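PDB 6OHK: flavodoxin from Fusobacterium nucleatum, which binds flavin mononucleotide and transfers electrons, probably serving as a low-potential electron donor to several redox enzymes. Local coordinates for residues L52-T58 against V84-L90; E24-F28 against T154-G159; W68-L72 against Y106-I110. The protein carries 1 engineered substitution. All blocks are in the same frame, centred on the assembly; numbering follows the deposited sequence.

Contact 1 (L52-T58 against V84-L90). With FMN (flavin mononucleotide), chain B.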
loop_
_atom_site.group_PDB
_atom_site.type_symbol
_atom_site.label_atom_id
_atom_site.label_comp_id
_atom_site.label_asym_id
_atom_site.label_seq_id
_atom_site.Cartn_x
_atom_site.Cartn_y
_atom_site.Cartn_z
ATOM N N LEU A 52 -0.995 9.653 -1.741
ATOM C CA LEU A 52 -0.020 8.591 -1.961
ATOM C C LEU A 52 -0.668 7.229 -1.886
ATOM O O LEU A 52 -1.550 6.983 -1.064
ATOM C CB LEU A 52 1.037 8.655 -0.866
ATOM C CG LEU A 52 2.016 9.819 -0.952
ATOM C CD1 LEU A 52 2.739 9.991 0.370
ATOM C CD2 LEU A 52 3.033 9.610 -2.059
ATOM N N ILE A 53 -0.184 6.333 -2.737
ATOM C CA ILE A 53 -0.463 4.900 -2.645
ATOM C C ILE A 53 0.876 4.185 -2.600
ATOM O O ILE A 53 1.676 4.310 -3.539
ATOM C CB ILE A 53 -1.295 4.427 -3.842
ATOM C CG1 ILE A 53 -2.647 5.136 -3.877
ATOM C CG2 ILE A 53 -1.446 2.894 -3.817
ATOM C CD1 ILE A 53 -3.464 4.855 -5.134
ATOM N N LEU A 54 1.150 3.479 -1.513
ATOM C CA LEU A 54 2.420 2.782 -1.303
ATOM C C LEU A 54 2.147 1.293 -1.321
ATOM O O LEU A 54 1.268 0.820 -0.603
ATOM C CB LEU A 54 3.044 3.174 0.041
ATOM C CG LEU A 54 3.078 4.667 0.362
ATOM C CD1 LEU A 54 3.793 4.866 1.695
ATOM C CD2 LEU A 54 3.730 5.514 -0.712
ATOM N N VAL A 55 2.862 0.566 -2.171
ATOM C CA VAL A 55 2.570 -0.834 -2.485
ATOM C C VAL A 55 3.810 -1.677 -2.239
ATOM O O VAL A 55 4.896 -1.358 -2.725
ATOM C CB VAL A 55 2.146 -0.973 -3.957
ATOM C CG1 VAL A 55 1.703 -2.401 -4.239
ATOM C CG2 VAL A 55 1.090 0.050 -4.349
ATOM N N THR A 56 3.653 -2.774 -1.515
ATOM C CA THR A 56 4.764 -3.709 -1.346
ATOM C C THR A 56 4.288 -5.151 -1.242
ATOM O O THR A 56 3.307 -5.424 -0.553
ATOM C CB THR A 56 5.632 -3.359 -0.120
ATOM O OG1 THR A 56 6.810 -4.182 -0.105
ATOM C CG2 THR A 56 4.866 -3.511 1.199
ATOM N N PRO A 57 4.993 -6.087 -1.869
ATOM C CA PRO A 57 4.890 -7.489 -1.465
ATOM C C PRO A 57 5.596 -7.705 -0.140
ATOM O O PRO A 57 6.306 -6.857 0.376
ATOM C CB PRO A 57 5.595 -8.213 -2.606
ATOM C CG PRO A 57 6.700 -7.242 -3.008
ATOM C CD PRO A 57 6.061 -5.871 -2.869
ATOM N N THR A 58 5.415 -8.884 0.424
ATOM C CA THR A 58 5.982 -9.237 1.722
ATOM C C THR A 58 7.007 -10.342 1.529
ATOM O O THR A 58 6.770 -11.308 0.795
ATOM C CB THR A 58 4.883 -9.769 2.612
ATOM O OG1 THR A 58 3.712 -8.965 2.461
ATOM C CG2 THR A 58 5.319 -9.924 4.049
ATOM N N VAL A 84 -2.152 12.109 2.693
ATOM C CA VAL A 84 -3.175 11.090 2.793
ATOM C C VAL A 84 -2.655 9.872 2.048
ATOM O O VAL A 84 -2.333 9.962 0.854
ATOM C CB VAL A 84 -4.484 11.586 2.166
ATOM C CG1 VAL A 84 -5.559 10.532 2.308
ATOM C CG2 VAL A 84 -4.923 12.895 2.819
ATOM N N VAL A 85 -2.537 8.742 2.745
ATOM C CA VAL A 85 -1.800 7.588 2.239
ATOM C C VAL A 85 -2.663 6.342 2.299
ATOM O O VAL A 85 -3.218 6.021 3.365
ATOM C CB VAL A 85 -0.543 7.379 3.079
ATOM C CG1 VAL A 85 0.306 6.263 2.527
ATOM C CG2 VAL A 85 0.255 8.667 3.188
ATOM N N GLY A 86 -2.735 5.621 1.193
ATOM C CA GLY A 86 -3.258 4.263 1.175
ATOM C C GLY A 86 -2.126 3.270 0.999
ATOM O O GLY A 86 -1.202 3.516 0.218
ATOM N N LEU A 87 -2.202 2.152 1.718
ATOM C CA LEU A 87 -1.204 1.096 1.697
ATOM C C LEU A 87 -1.781 -0.145 1.050
ATOM O O LEU A 87 -2.925 -0.528 1.353
ATOM C CB LEU A 87 -0.797 0.773 3.131
ATOM C CG LEU A 87 -0.304 1.939 3.942
ATOM C CD1 LEU A 87 -0.063 1.478 5.386
ATOM C CD2 LEU A 87 0.962 2.550 3.368
ATOM N N VAL A 88 -0.994 -0.761 0.172
ATOM C CA VAL A 88 -1.367 -2.006 -0.496
ATOM C C VAL A 88 -0.294 -3.038 -0.217
ATOM O O VAL A 88 0.876 -2.803 -0.512
ATOM C CB VAL A 88 -1.533 -1.813 -2.010
ATOM C CG1 VAL A 88 -1.984 -3.140 -2.665
ATOM C CG2 VAL A 88 -2.546 -0.697 -2.294
ATOM N N GLY A 89 -0.689 -4.191 0.303
ATOM C CA GLY A 89 0.208 -5.317 0.467
ATOM C C GLY A 89 -0.155 -6.443 -0.472
ATOM O O GLY A 89 -1.329 -6.647 -0.790
ATOM N N LEU A 90 0.854 -7.201 -0.894
ATOM C CA LEU A 90 0.680 -8.497 -1.557
ATOM C C LEU A 90 1.342 -9.545 -0.693
ATOM O O LEU A 90 2.414 -9.309 -0.129
ATOM C CB LEU A 90 1.367 -8.537 -2.893
ATOM C CG LEU A 90 0.664 -7.845 -4.051
ATOM C CD1 LEU A 90 0.905 -6.364 -4.035
ATOM C CD2 LEU A 90 1.206 -8.406 -5.327
HETATM N N1 FMN B . 3.758 -13.339 1.746
HETATM C C2 FMN B . 3.260 -12.897 2.982
HETATM O O2 FMN B . 2.132 -12.554 3.106
HETATM N N3 FMN B . 4.159 -12.908 4.105
HETATM C C4 FMN B . 5.465 -13.317 4.068
HETATM O O4 FMN B . 6.121 -13.267 5.088
HETATM C C4A FMN B . 5.938 -13.779 2.811
HETATM N N5 FMN B . 7.256 -14.219 2.712
HETATM C C5A FMN B . 7.642 -14.730 1.441
HETATM C C6 FMN B . 8.919 -15.310 1.324
HETATM C C7 FMN B . 9.343 -15.801 0.106
HETATM C C7M FMN B . 10.786 -16.331 0.099
HETATM C C8 FMN B . 8.479 -15.821 -0.980
HETATM C C8M FMN B . 9.000 -16.335 -2.305
HETATM C C9 FMN B . 7.212 -15.254 -0.863
HETATM C C9A FMN B . 6.795 -14.744 0.340
HETATM N N10 FMN B . 5.470 -14.158 0.443
HETATM C C10 FMN B . 5.064 -13.744 1.694
HETATM C "C1'" FMN B . 4.569 -14.126 -0.707
HETATM C "C2'" FMN B . 4.924 -12.956 -1.673
HETATM O "O2'" FMN B . 4.854 -11.693 -1.036
HETATM C "C3'" FMN B . 3.908 -12.949 -2.830
HETATM O "O3'" FMN B . 4.145 -14.110 -3.601
HETATM C "C4'" FMN B . 3.905 -11.713 -3.728
HETATM O "O4'" FMN B . 2.811 -11.824 -4.631
HETATM C "C5'" FMN B . 5.199 -11.541 -4.514
HETATM O "O5'" FMN B . 5.147 -10.278 -5.156
HETATM P P FMN B . 6.242 -9.887 -6.266
HETATM O O1P FMN B . 5.813 -8.504 -6.701
HETATM O O2P FMN B . 7.614 -9.909 -5.686
HETATM O O3P FMN B . 6.116 -10.912 -7.400
#

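Contact 2 (E24-F28 against T154-G159)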
loop_
_atom_site.group_PDB
_atom_site.type_symbol
_atom_site.label_atom_id
_atom_site.label_comp_id
_atom_site.label_asym_id
_atom_site.label_seq_id
_atom_site.Cartn_x
_atom_site.Cartn_y
_atom_site.Cartn_z
ATOM N N GLU A 24 -3.333 -2.429 -12.491
ATOM C CA GLU A 24 -4.753 -2.385 -12.176
ATOM C C GLU A 24 -5.129 -1.103 -11.450
ATOM O O GLU A 24 -6.164 -0.486 -11.756
ATOM C CB GLU A 24 -5.153 -3.623 -11.365
ATOM C CG GLU A 24 -4.943 -4.893 -12.166
ATOM C CD GLU A 24 -5.371 -6.180 -11.483
ATOM O OE1 GLU A 24 -6.585 -6.449 -11.464
ATOM O OE2 GLU A 24 -4.493 -6.936 -10.999
ATOM N N ILE A 25 -4.329 -0.683 -10.473
ATOM C CA ILE A 25 -4.563 0.580 -9.786
ATOM C C ILE A 25 -4.585 1.729 -10.784
ATOM O O ILE A 25 -5.485 2.580 -10.763
ATOM C CB ILE A 25 -3.488 0.802 -8.703
ATOM C CG1 ILE A 25 -3.676 -0.194 -7.559
ATOM C CG2 ILE A 25 -3.513 2.244 -8.207
ATOM C CD1 ILE A 25 -2.486 -0.248 -6.595
ATOM N N GLU A 26 -3.596 1.777 -11.665
ATOM C CA GLU A 26 -3.521 2.847 -12.650
ATOM C C GLU A 26 -4.756 2.861 -13.535
ATOM O O GLU A 26 -5.265 3.939 -13.882
ATOM C CB GLU A 26 -2.266 2.697 -13.500
ATOM C CG GLU A 26 -0.984 2.980 -12.745
ATOM C CD GLU A 26 0.238 2.892 -13.626
ATOM O OE1 GLU A 26 0.098 2.529 -14.821
ATOM O OE2 GLU A 26 1.352 3.171 -13.150
ATOM N N PHE A 27 -5.246 1.685 -13.921
ATOM C CA PHE A 27 -6.450 1.642 -14.738
ATOM C C PHE A 27 -7.637 2.224 -13.999
ATOM O O PHE A 27 -8.426 2.993 -14.572
ATOM C CB PHE A 27 -6.727 0.216 -15.204
ATOM C CG PHE A 27 -7.957 0.131 -16.046
ATOM C CD1 PHE A 27 -7.901 0.389 -17.377
ATOM C CD2 PHE A 27 -9.162 -0.133 -15.474
ATOM C CE1 PHE A 27 -9.088 0.355 -18.152
ATOM C CE2 PHE A 27 -10.330 -0.154 -16.228
ATOM C CZ PHE A 27 -10.265 0.104 -17.549
ATOM N N PHE A 28 -7.816 1.887 -12.729
ATOM C CA PHE A 28 -8.921 2.471 -11.978
ATOM C C PHE A 28 -8.758 3.967 -11.785
ATOM O O PHE A 28 -9.777 4.667 -11.618
ATOM C CB PHE A 28 -9.082 1.786 -10.626
ATOM C CG PHE A 28 -9.664 0.423 -10.710
ATOM C CD1 PHE A 28 -10.978 0.243 -11.143
ATOM C CD2 PHE A 28 -8.927 -0.692 -10.333
ATOM C CE1 PHE A 28 -11.520 -1.032 -11.220
ATOM C CE2 PHE A 28 -9.466 -1.959 -10.412
ATOM C CZ PHE A 28 -10.763 -2.135 -10.844
ATOM N N THR A 154 -9.000 -9.919 -6.743
ATOM C CA THR A 154 -8.172 -8.715 -6.767
ATOM C C THR A 154 -8.847 -7.566 -7.469
ATOM O O THR A 154 -8.820 -6.441 -6.926
ATOM C CB THR A 154 -6.811 -9.053 -7.360
ATOM O OG1 THR A 154 -6.098 -9.845 -6.400
ATOM C CG2 THR A 154 -6.013 -7.791 -7.681
ATOM N N PRO A 155 -9.429 -7.730 -8.656
ATOM C CA PRO A 155 -9.999 -6.541 -9.318
ATOM C C PRO A 155 -11.049 -5.828 -8.492
ATOM O O PRO A 155 -11.025 -4.586 -8.408
ATOM C CB PRO A 155 -10.568 -7.106 -10.626
ATOM C CG PRO A 155 -9.718 -8.302 -10.894
ATOM C CD PRO A 155 -9.377 -8.894 -9.557
ATOM N N LYS A 156 -12.001 -6.542 -7.897
ATOM C CA LYS A 156 -13.009 -5.883 -7.074
ATOM C C LYS A 156 -12.394 -5.307 -5.808
ATOM O O LYS A 156 -12.775 -4.213 -5.351
ATOM C CB LYS A 156 -14.144 -6.845 -6.728
ATOM C CG LYS A 156 -15.170 -6.268 -5.764
ATOM C CD LYS A 156 -16.325 -7.230 -5.544
ATOM C CE LYS A 156 -17.644 -6.488 -5.421
ATOM N NZ LYS A 156 -17.646 -5.509 -4.302
ATOM N N ARG A 157 -11.430 -6.022 -5.221
ATOM C CA ARG A 157 -10.785 -5.485 -4.027
ATOM C C ARG A 157 -10.130 -4.151 -4.325
ATOM O O ARG A 157 -10.306 -3.180 -3.571
ATOM C CB ARG A 157 -9.767 -6.464 -3.463
ATOM C CG ARG A 157 -10.382 -7.610 -2.688
ATOM C CD ARG A 157 -9.374 -8.642 -2.265
ATOM N NE ARG A 157 -9.955 -9.579 -1.315
ATOM C CZ ARG A 157 -9.368 -10.704 -0.927
ATOM N NH1 ARG A 157 -8.233 -11.102 -1.467
ATOM N NH2 ARG A 157 -9.933 -11.432 0.014
ATOM N N ILE A 158 -9.403 -4.069 -5.424
ATOM C CA ILE A 158 -8.745 -2.817 -5.790
ATOM C C ILE A 158 -9.772 -1.749 -6.141
ATOM O O ILE A 158 -9.668 -0.609 -5.686
ATOM C CB ILE A 158 -7.746 -3.041 -6.935
ATOM C CG1 ILE A 158 -6.597 -3.947 -6.496
ATOM C CG2 ILE A 158 -7.223 -1.698 -7.450
ATOM C CD1 ILE A 158 -5.656 -4.315 -7.609
ATOM N N GLY A 159 -10.738 -2.072 -7.006
ATOM C CA GLY A 159 -11.691 -1.050 -7.436
ATOM C C GLY A 159 -12.461 -0.461 -6.277
ATOM O O GLY A 159 -12.647 0.754 -6.192
#

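Contact 3 (W68-L72 against Y106-I110)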
loop_
_atom_site.group_PDB
_atom_site.type_symbol
_atom_site.label_atom_id
_atom_site.label_comp_id
_atom_site.label_asym_id
_atom_site.label_seq_id
_atom_site.Cartn_x
_atom_site.Cartn_y
_atom_site.Cartn_z
ATOM N N TRP A 68 12.050 -1.138 -0.154
ATOM C CA TRP A 68 11.415 -0.353 0.893
ATOM C C TRP A 68 12.236 -0.413 2.180
ATOM O O TRP A 68 12.505 0.634 2.789
ATOM C CB TRP A 68 9.991 -0.853 1.164
ATOM C CG TRP A 68 8.951 -0.416 0.213
ATOM C CD1 TRP A 68 8.263 -1.203 -0.662
ATOM C CD2 TRP A 68 8.470 0.908 0.045
ATOM N NE1 TRP A 68 7.348 -0.427 -1.356
ATOM C CE2 TRP A 68 7.462 0.870 -0.936
ATOM C CE3 TRP A 68 8.784 2.127 0.640
ATOM C CZ2 TRP A 68 6.752 1.995 -1.297
ATOM C CZ3 TRP A 68 8.089 3.245 0.278
ATOM C CH2 TRP A 68 7.094 3.175 -0.702
ATOM N N MET A 69 12.630 -1.610 2.618
ATOM C CA MET A 69 13.327 -1.732 3.897
ATOM C C MET A 69 14.600 -0.896 3.905
ATOM O O MET A 69 14.919 -0.249 4.912
ATOM C CB MET A 69 13.634 -3.204 4.195
ATOM C CG MET A 69 12.412 -4.099 4.285
ATOM S SD MET A 69 11.198 -3.608 5.553
ATOM C CE MET A 69 12.102 -3.929 7.047
ATOM N N ASN A 70 15.315 -0.870 2.795
ATOM C CA ASN A 70 16.563 -0.124 2.739
ATOM C C ASN A 70 16.336 1.371 2.793
ATOM O O ASN A 70 17.280 2.133 3.074
ATOM C CB ASN A 70 17.313 -0.468 1.458
ATOM C CG ASN A 70 17.899 -1.845 1.477
ATOM O OD1 ASN A 70 18.049 -2.452 2.521
ATOM N ND2 ASN A 70 18.185 -2.371 0.295
ATOM N N ASN A 71 15.116 1.829 2.513
ATOM C CA ASN A 71 14.768 3.241 2.460
ATOM C C ASN A 71 13.944 3.691 3.640
ATOM O O ASN A 71 13.438 4.814 3.612
ATOM C CB ASN A 71 14.047 3.538 1.150
ATOM C CG ASN A 71 15.005 3.712 0.034
ATOM O OD1 ASN A 71 15.793 4.662 0.076
ATOM N ND2 ASN A 71 14.959 2.867 -0.968
ATOM N N LEU A 72 13.794 2.885 4.679
ATOM C CA LEU A 72 12.910 3.286 5.765
ATOM C C LEU A 72 13.435 4.493 6.521
ATOM O O LEU A 72 12.635 5.294 7.009
ATOM C CB LEU A 72 12.658 2.151 6.746
ATOM C CG LEU A 72 11.878 0.946 6.201
ATOM C CD1 LEU A 72 11.649 -0.013 7.349
ATOM C CD2 LEU A 72 10.577 1.332 5.568
ATOM N N TYR A 106 5.454 -1.713 8.369
ATOM C CA TYR A 106 6.623 -0.833 8.411
ATOM C C TYR A 106 6.308 0.536 7.831
ATOM O O TYR A 106 6.755 1.565 8.353
ATOM C CB TYR A 106 7.799 -1.466 7.669
ATOM C CG TYR A 106 8.317 -2.668 8.388
ATOM C CD1 TYR A 106 7.823 -3.936 8.111
ATOM C CD2 TYR A 106 9.298 -2.542 9.358
ATOM C CE1 TYR A 106 8.252 -5.025 8.811
ATOM C CE2 TYR A 106 9.754 -3.653 10.051
ATOM C CZ TYR A 106 9.222 -4.880 9.761
ATOM O OH TYR A 106 9.677 -6.001 10.458
ATOM N N LEU A 107 5.523 0.575 6.750
ATOM C CA LEU A 107 5.156 1.832 6.117
ATOM C C LEU A 107 4.153 2.584 6.972
ATOM O O LEU A 107 4.282 3.804 7.183
ATOM C CB LEU A 107 4.615 1.544 4.716
ATOM C CG LEU A 107 5.535 0.713 3.826
ATOM C CD1 LEU A 107 4.887 0.545 2.453
ATOM C CD2 LEU A 107 6.907 1.340 3.666
ATOM N N TYR A 108 3.137 1.879 7.470
ATOM C CA TYR A 108 2.109 2.492 8.314
ATOM C C TYR A 108 2.726 3.234 9.484
ATOM O O TYR A 108 2.374 4.381 9.771
ATOM C CB TYR A 108 1.196 1.393 8.850
ATOM C CG TYR A 108 0.083 1.885 9.754
ATOM C CD1 TYR A 108 0.239 2.000 11.122
ATOM C CD2 TYR A 108 -1.136 2.240 9.220
ATOM C CE1 TYR A 108 -0.819 2.459 11.931
ATOM C CE2 TYR A 108 -2.172 2.685 9.995
ATOM C CZ TYR A 108 -2.015 2.789 11.346
ATOM O OH TYR A 108 -3.101 3.239 12.109
ATOM N N ASP A 109 3.625 2.570 10.201
ATOM C CA ASP A 109 4.113 3.169 11.440
ATOM C C ASP A 109 4.866 4.455 11.159
ATOM O O ASP A 109 4.764 5.414 11.936
ATOM C CB ASP A 109 5.016 2.185 12.166
ATOM C CG ASP A 109 4.243 1.079 12.908
ATOM O OD1 ASP A 109 3.021 1.143 13.041
ATOM O OD2 ASP A 109 4.925 0.129 13.365
ATOM N N ILE A 110 5.591 4.507 10.042
ATOM C CA ILE A 110 6.321 5.722 9.688
ATOM C C ILE A 110 5.378 6.834 9.268
ATOM O O ILE A 110 5.525 7.981 9.713
ATOM C CB ILE A 110 7.366 5.422 8.601
ATOM C CG1 ILE A 110 8.470 4.552 9.188
ATOM C CG2 ILE A 110 7.921 6.719 8.030
ATOM C CD1 ILE A 110 9.378 3.873 8.198
#

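Contact 1 (L52-T58 against V84-L90)
Six backbone hydrogen bonds join the two parallel strands, and every one belongs to Leu52, Leu54 or Thr56 on the 52-58 side. Leu52 N donates to Val84 O (2.9 Å) while Leu52 O accepts from Gly86 N (2.9 Å). Leu54 N then reaches Gly86 O and Leu54 O receives Val88 N, both at 2.9 Å; Thr56 N to Val88 O and Leu90 N to Thr56 O follow at 3.0 Å. Ile53 and Val55, between them, make their backbone bonds to Gly8 and Phe10 of the neighbouring strand 7-11. At the C-terminal end the Thr58 hydroxyl OG1 donates to Leu90 O (2.9 Å), whereas the Thr58 backbone serves the cofactor: its N donates to FMN O2' at 3.2 Å, and O2' in turn donates to Thr58 O at 2.7 Å. Longer CA-H...O contacts lie between the hydrogen bonds, for example Ile53 CA to Gly86 O at 3.3 Å. Hydrophobic side chains cover both faces. On one, Leu54 CD1 meets Val85 CG1 at 3.8 Å and Leu54 CB meets Leu87 CD2 at 4.0 Å; on the other, Val55 CG1 lies 4.0 Å from Val88 CB and 4.0 Å from Leu90 CD1, beneath helices 17-28 and 154-166. Pro57 CB, 3.3 Å from FMN O5', borders the cofactor. A fully buried pairing of central strands thus ends in backbone groups that hold the ribityl chain, as expected at the C-terminal ends of the strands of a flavodoxin sheet.

Contact 2 (E24-F28 against T154-G159)
Glu24 points its CA-to-CB bond at helix 154-159 and lays its aliphatic part against it: CB is 3.9 Å from Ile158 CD1. Its carboxylate ends beside carbon atoms, OE2 3.7 Å from Thr154 CG2 and OE1 3.7 Å from Pro155 CG, so the approach is van der Waals in kind; the Thr154 hydroxyl is engaged by Glu147 instead. One residue on, Ile25 leaves its helix sideways and meets Ile158 through CG1 and CG2, 3.9 Å apart, while also resting on Ile9 of strand 7-11. A full turn after Glu24 comes Phe28, the residue of 24-28 most covered by the other helix. Its CD2 touches Ile158 CG2 at 3.5 Å and its CZ lies 3.5 Å from Pro155 O. The ring face receives Gly159, whose CA sits 3.7 Å from the ring centroid and 9° off the normal, a CH-pi contact. Because Gly159 lacks a side chain, the aromatic ring can lie directly on the helix backbone; a CB there would come within about 3.1 Å of Phe28 CE1. No hydrogen bond crosses the interface, and the segment axes approach to 10.0 Å, with their N-to-C directions 51° apart. Ile158 also packs on Leu143 and Leu145 of strand 139-145. Two helices side by side on the same face of a central, mainly parallel sheet, the first and last of the chain, are the arrangement of the three-layer alpha/beta/alpha flavodoxin fold.

Contact 3 (W68-L72 against Y106-I110)
A Met-aromatic contact marks the more exposed side of this interface: Met69 SD stands 4.3 Å from the centroid of the Tyr106 ring, 15° off its normal, and the terminal methyl CE follows it over the same face at 3.9 Å from that centroid. The m,m,m rotamer curls the thioether back, so that a side chain leaving its backbone sideways still ends flat above the tyrosine. Leu72 CD1 adds a further contact to this ring, 4.0 Å from Tyr106 CD2. Deeper in, Trp68 uses the face of its indole: Leu107 CD1 lies 4.3 Å from the centroid of the six-membered ring, and Leu107 CD2 reaches Trp68 CE3 at 3.6 Å. The indole NE1 turns instead to Val55 O of strand 51-59, tying the residue to the sheet. This packing lies within one helical layer of the flavodoxin alpha/beta/alpha sandwich, where helix 103-113 and the short helices 66-69 and 72-77 cover the sheet face that carries Leu54 and Thr56. The chain between the last two bends in a type I turn from Met69 to Leu72, which brings Leu72 back toward the neighbouring helix. There Leu72 CD2 packs on Leu107 CD2 at 4.1 Å and on Ile110 CD1 at 3.8 Å, and Leu72 O comes within 3.7 Å of Ile110 CD1.

How the contacts relate
Contact 1 forms the middle of the sheet, its centre about 1 Å from that of the chain, and contacts 2 and 3 lie on the sheet's two faces, their centres about 24 Å apart and not touching. From contact 1 the centres are about 13 Å to contact 2 and 11 Å to contact 3. Ile53 and Val55 meet Ile25 on one face; Leu54 and Thr56 meet Leu107 and Trp68 on the other. Along the chain, contact 2 joins the first long helix to the last and so spans both others, whose segments alternate: 52-58, 68-72, 84-90, 106-110. This builds one alpha/beta/alpha sandwich, with FMN at the C-terminal ends of the strands.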